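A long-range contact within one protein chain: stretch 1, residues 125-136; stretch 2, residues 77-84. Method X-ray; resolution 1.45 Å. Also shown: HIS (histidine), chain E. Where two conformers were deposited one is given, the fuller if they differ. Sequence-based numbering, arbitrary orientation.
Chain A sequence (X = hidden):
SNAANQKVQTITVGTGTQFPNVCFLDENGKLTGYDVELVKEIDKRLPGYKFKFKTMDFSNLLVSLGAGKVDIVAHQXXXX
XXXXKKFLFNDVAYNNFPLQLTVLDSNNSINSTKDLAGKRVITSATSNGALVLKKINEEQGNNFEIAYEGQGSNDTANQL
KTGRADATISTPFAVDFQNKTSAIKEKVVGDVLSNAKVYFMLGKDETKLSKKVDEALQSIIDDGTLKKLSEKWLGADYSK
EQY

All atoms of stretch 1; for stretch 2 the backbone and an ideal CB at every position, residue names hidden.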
# COMPACT_ATOMS: atom_id res chain seq x y z
N ALA A 125 -5.73 4.23 -9.18
CA ALA A 125 -6.79 3.34 -9.51
C ALA A 125 -6.61 1.97 -8.80
O ALA A 125 -5.50 1.41 -8.73
CB ALA A 125 -6.87 3.14 -11.01
N THR A 126 -7.72 1.46 -8.33
CA THR A 126 -7.91 0.22 -7.62
C THR A 126 -7.46 0.27 -6.17
O THR A 126 -7.64 -0.70 -5.45
CB THR A 126 -7.23 -0.99 -8.31
OG1 THR A 126 -5.84 -1.04 -8.02
CG2 THR A 126 -7.49 -0.98 -9.83
N SER A 127 -6.87 1.39 -5.72
CA SER A 127 -6.40 1.43 -4.35
C SER A 127 -7.58 1.57 -3.35
O SER A 127 -8.66 2.10 -3.66
CB SER A 127 -5.46 2.59 -4.09
OG SER A 127 -6.06 3.85 -4.25
N ASN A 128 -7.32 1.17 -2.11
CA ASN A 128 -8.30 1.39 -1.06
C ASN A 128 -8.57 2.89 -0.90
O ASN A 128 -9.71 3.29 -0.67
CB ASN A 128 -7.87 0.75 0.23
CG ASN A 128 -8.99 0.72 1.25
OD1 ASN A 128 -10.11 0.28 0.91
ND2 ASN A 128 -8.72 1.18 2.46
N GLY A 129 -7.57 3.73 -1.00
CA GLY A 129 -7.77 5.15 -0.85
C GLY A 129 -8.71 5.71 -1.89
O GLY A 129 -9.51 6.61 -1.62
N ALA A 130 -8.64 5.19 -3.12
CA ALA A 130 -9.59 5.61 -4.14
C ALA A 130 -11.04 5.29 -3.73
O ALA A 130 -11.93 6.09 -4.00
CB ALA A 130 -9.22 4.98 -5.50
N LEU A 131 -11.27 4.13 -3.15
CA LEU A 131 -12.57 3.72 -2.68
C LEU A 131 -13.07 4.62 -1.54
O LEU A 131 -14.23 5.03 -1.51
CB LEU A 131 -12.57 2.24 -2.30
CG LEU A 131 -13.89 1.68 -1.78
CD1 LEU A 131 -14.97 1.77 -2.88
CD2 LEU A 131 -13.72 0.28 -1.23
N VAL A 132 -12.16 4.88 -0.59
CA VAL A 132 -12.46 5.75 0.54
C VAL A 132 -12.90 7.11 -0.01
O VAL A 132 -13.92 7.66 0.42
CB VAL A 132 -11.20 5.87 1.44
CG1 VAL A 132 -11.30 7.05 2.42
CG2 VAL A 132 -10.92 4.54 2.15
N LEU A 133 -12.17 7.67 -0.98
CA LEU A 133 -12.58 8.93 -1.58
C LEU A 133 -13.91 8.86 -2.34
O LEU A 133 -14.71 9.77 -2.27
CB LEU A 133 -11.50 9.43 -2.55
CG LEU A 133 -10.17 9.89 -1.95
CD1 LEU A 133 -9.15 10.00 -3.11
CD2 LEU A 133 -10.38 11.19 -1.14
N LYS A 134 -14.13 7.76 -3.06
CA LYS A 134 -15.37 7.59 -3.80
C LYS A 134 -16.56 7.64 -2.85
O LYS A 134 -17.58 8.28 -3.16
CB LYS A 134 -15.33 6.26 -4.59
CG LYS A 134 -16.58 5.99 -5.41
CD LYS A 134 -16.56 4.62 -6.08
CE LYS A 134 -15.73 4.61 -7.36
NZ LYS A 134 -16.21 5.55 -8.43
N LYS A 135 -16.45 6.95 -1.73
CA LYS A 135 -17.56 6.91 -0.79
C LYS A 135 -17.82 8.29 -0.20
O LYS A 135 -18.97 8.69 -0.02
CB LYS A 135 -17.29 5.91 0.30
CG LYS A 135 -17.35 4.47 -0.17
CD LYS A 135 -16.94 3.60 0.96
CE LYS A 135 -17.10 2.13 0.62
NZ LYS A 135 -16.54 1.25 1.66
N ILE A 136 -16.76 9.04 0.11
CA ILE A 136 -16.93 10.39 0.62
C ILE A 136 -17.55 11.34 -0.40
O ILE A 136 -18.39 12.14 -0.08
CB ILE A 136 -15.59 10.95 1.12
CG1 ILE A 136 -15.12 10.13 2.36
CG2 ILE A 136 -15.65 12.47 1.43
CD1 ILE A 136 -13.64 10.28 2.64
N UNK A 77 -1.29 -4.13 1.19
CA UNK A 77 -2.74 -4.21 0.95
C UNK A 77 -3.54 -4.04 2.24
O UNK A 77 -3.45 -4.84 3.18
CB UNK A 77 -3.09 -5.55 0.30
N UNK A 78 -4.37 -2.99 2.24
CA UNK A 78 -5.28 -2.68 3.31
C UNK A 78 -6.45 -3.61 3.35
O UNK A 78 -7.07 -3.89 2.32
CB UNK A 78 -5.77 -1.24 3.19
N UNK A 79 -6.83 -4.07 4.55
CA UNK A 79 -8.03 -4.85 4.69
C UNK A 79 -9.25 -3.97 4.54
O UNK A 79 -9.34 -2.92 5.15
CB UNK A 79 -8.05 -5.57 6.04
N UNK A 80 -10.18 -4.37 3.71
CA UNK A 80 -11.48 -3.71 3.55
C UNK A 80 -12.55 -4.78 3.45
O UNK A 80 -12.28 -5.89 3.00
CB UNK A 80 -11.50 -2.80 2.32
N UNK A 81 -13.77 -4.41 3.81
CA UNK A 81 -14.86 -5.36 3.68
C UNK A 81 -15.11 -5.76 2.22
O UNK A 81 -15.41 -6.94 1.94
CB UNK A 81 -16.13 -4.77 4.29
N UNK A 82 -14.90 -4.85 1.28
CA UNK A 82 -15.02 -5.16 -0.15
C UNK A 82 -14.05 -6.23 -0.58
O UNK A 82 -14.41 -7.20 -1.27
CB UNK A 82 -14.80 -3.90 -0.99
N UNK A 83 -12.81 -6.12 -0.14
CA UNK A 83 -11.81 -7.11 -0.48
C UNK A 83 -12.02 -8.44 0.22
O UNK A 83 -11.81 -9.49 -0.40
CB UNK A 83 -10.42 -6.57 -0.15
N UNK A 84 -12.50 -8.41 1.48
CA UNK A 84 -12.77 -9.63 2.21
C UNK A 84 -13.91 -10.42 1.63
O UNK A 84 -13.99 -11.64 1.85
CB UNK A 84 -13.07 -9.31 3.68
N HIS E . -2.40 0.39 0.55
CA HIS E . -2.97 0.35 -0.83
C HIS E . -4.21 -0.47 -0.92
O HIS E . -4.52 -1.20 0.04
CB HIS E . -1.94 -0.18 -1.81
CG HIS E . -1.04 0.90 -2.33
ND1 HIS E . -0.23 1.59 -1.52
CD2 HIS E . -0.89 1.47 -3.62
CE1 HIS E . 0.42 2.54 -2.25
NE2 HIS E . 0.02 2.43 -3.52
OXT HIS E . -4.93 -0.40 -1.95

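Position 77 has its CA-to-CB bond sideways to stretch 1, and nothing of that stretch lies within 5.5 Å of an ideal CB. The residue is Met-77; its CA lies 3.6 Å from O of the bound histidine.

Position 78 points toward stretch 1. Its ideal CB is 3.9 Å from Asn-128 ND2, an amide donor, and the amino group of the bound histidine is nearby. An acceptor would suit: Asp, Glu, Asn or Gln, with an acid favoured by the ligand's charge. The residue is Glu-78. Glu-78 OE1 accepts from Asn-128 ND2 at 2.8 Å. Glu-78 OE2 lies 2.7 Å from the ligand N, and water 1 links OE2 to Gly-129 N. The backbone Glu-78 N donates to ligand O at 2.8 Å.

Position 79 points away, into space that stretch 1 leaves open. Many side chains would fit, polar ones included. It is Lys-79, which makes no contact with stretch 1.

Position 80 points toward stretch 1, with an ideal CB 3.7 Å from Asn-128 OD1. The extended backbone (-138/156) leads into a helix, so Ser, Thr, Asp or Asn could cap it. The residue is Ser-80. Ser-80 OG accepts from the backbone N of position 83 at 3.1 Å, and water 2 bridges OG to Asn-128 OD1.

Position 81 begins the helix, its CA-to-CB bond sideways. Stretch 1 makes no demand near the CB, so many residues would suit. It is Lys-81, whose end comes nearer: its NZ is 4.0 Å from Lys-135 NZ.

Position 82 points toward stretch 1, with an ideal CB 4.3 Å from Leu-131 CD2. A nonpolar residue could pack there, but the amine of Lys-135 is within reach of a longer acid. The residue is Glu-82. Glu-82 OE2 forms salt bridges with Lys-135 NZ at 2.8 Å and Lys-81 NZ at 2.7 Å, while Glu-82 CD packs 3.6 Å from Leu-131 CD2.

Position 83 points toward stretch 1, but its ideal CB has no neighbour there within 5.5 Å. A long side chain could reach the ligand carboxylate, which favours Arg or Lys. It is Arg-83. Arg-83 NH1 donates to O of the bound histidine and Arg-83 NH2 to its OXT, each at 2.8 Å. Asn-128 N also donates to ligand OXT, at 2.9 Å, so both stretches hold this carboxylate. Asn-128 CA lies over one guanidinium face. Arg-83 NH2 makes a weak bond to Thr-126 O at 3.4 Å.

Position 84 is out of reach and helical, with little restriction from stretch 1. It is Glu-84.

Stretch 2, residues 77-84: MEKSKERE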
# COMPACT_ATOMS: atom_id res chain seq x y z
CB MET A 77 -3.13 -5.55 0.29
CG MET A 77 -2.43 -5.77 -1.06
SD MET A 77 -2.75 -4.51 -2.29
CE MET A 77 -4.37 -5.03 -2.87
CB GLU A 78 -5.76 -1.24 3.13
CG GLU A 78 -4.69 -0.19 3.38
CD GLU A 78 -5.11 1.17 2.78
OE1 GLU A 78 -6.10 1.76 3.27
OE2 GLU A 78 -4.49 1.63 1.80
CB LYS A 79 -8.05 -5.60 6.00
CG LYS A 79 -9.26 -6.52 6.12
CD LYS A 79 -9.49 -7.02 7.52
CE LYS A 79 -8.44 -8.01 7.94
NZ LYS A 79 -8.63 -8.29 9.38
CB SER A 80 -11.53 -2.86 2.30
OG SER A 80 -11.46 -3.63 1.11
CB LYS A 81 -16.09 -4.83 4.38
CG LYS A 81 -16.63 -3.55 3.79
CD LYS A 81 -17.92 -3.11 4.47
CE LYS A 81 -18.61 -1.97 3.73
NZ LYS A 81 -18.66 -2.11 2.25
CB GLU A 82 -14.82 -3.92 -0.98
CG GLU A 82 -15.97 -2.94 -0.84
CD GLU A 82 -15.93 -2.04 0.40
OE1 GLU A 82 -15.02 -2.14 1.27
OE2 GLU A 82 -16.89 -1.22 0.48
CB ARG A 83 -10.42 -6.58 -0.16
CG ARG A 83 -9.95 -5.54 -1.16
CD ARG A 83 -8.66 -4.84 -0.73
NE ARG A 83 -8.16 -3.96 -1.77
CZ ARG A 83 -7.17 -3.11 -1.59
NH1 ARG A 83 -6.58 -2.97 -0.42
NH2 ARG A 83 -6.77 -2.37 -2.60
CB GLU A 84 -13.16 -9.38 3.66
CG GLU A 84 -12.05 -8.85 4.51
CD GLU A 84 -12.02 -9.42 5.91
OE1 GLU A 84 -12.57 -8.76 6.79
OE2 GLU A 84 -11.47 -10.54 6.12
O HOH W 1 -4.81 3.18 -0.45
O HOH W 2 -10.49 -1.87 -0.72
O HOH W 3 -6.51 -3.20 -5.72
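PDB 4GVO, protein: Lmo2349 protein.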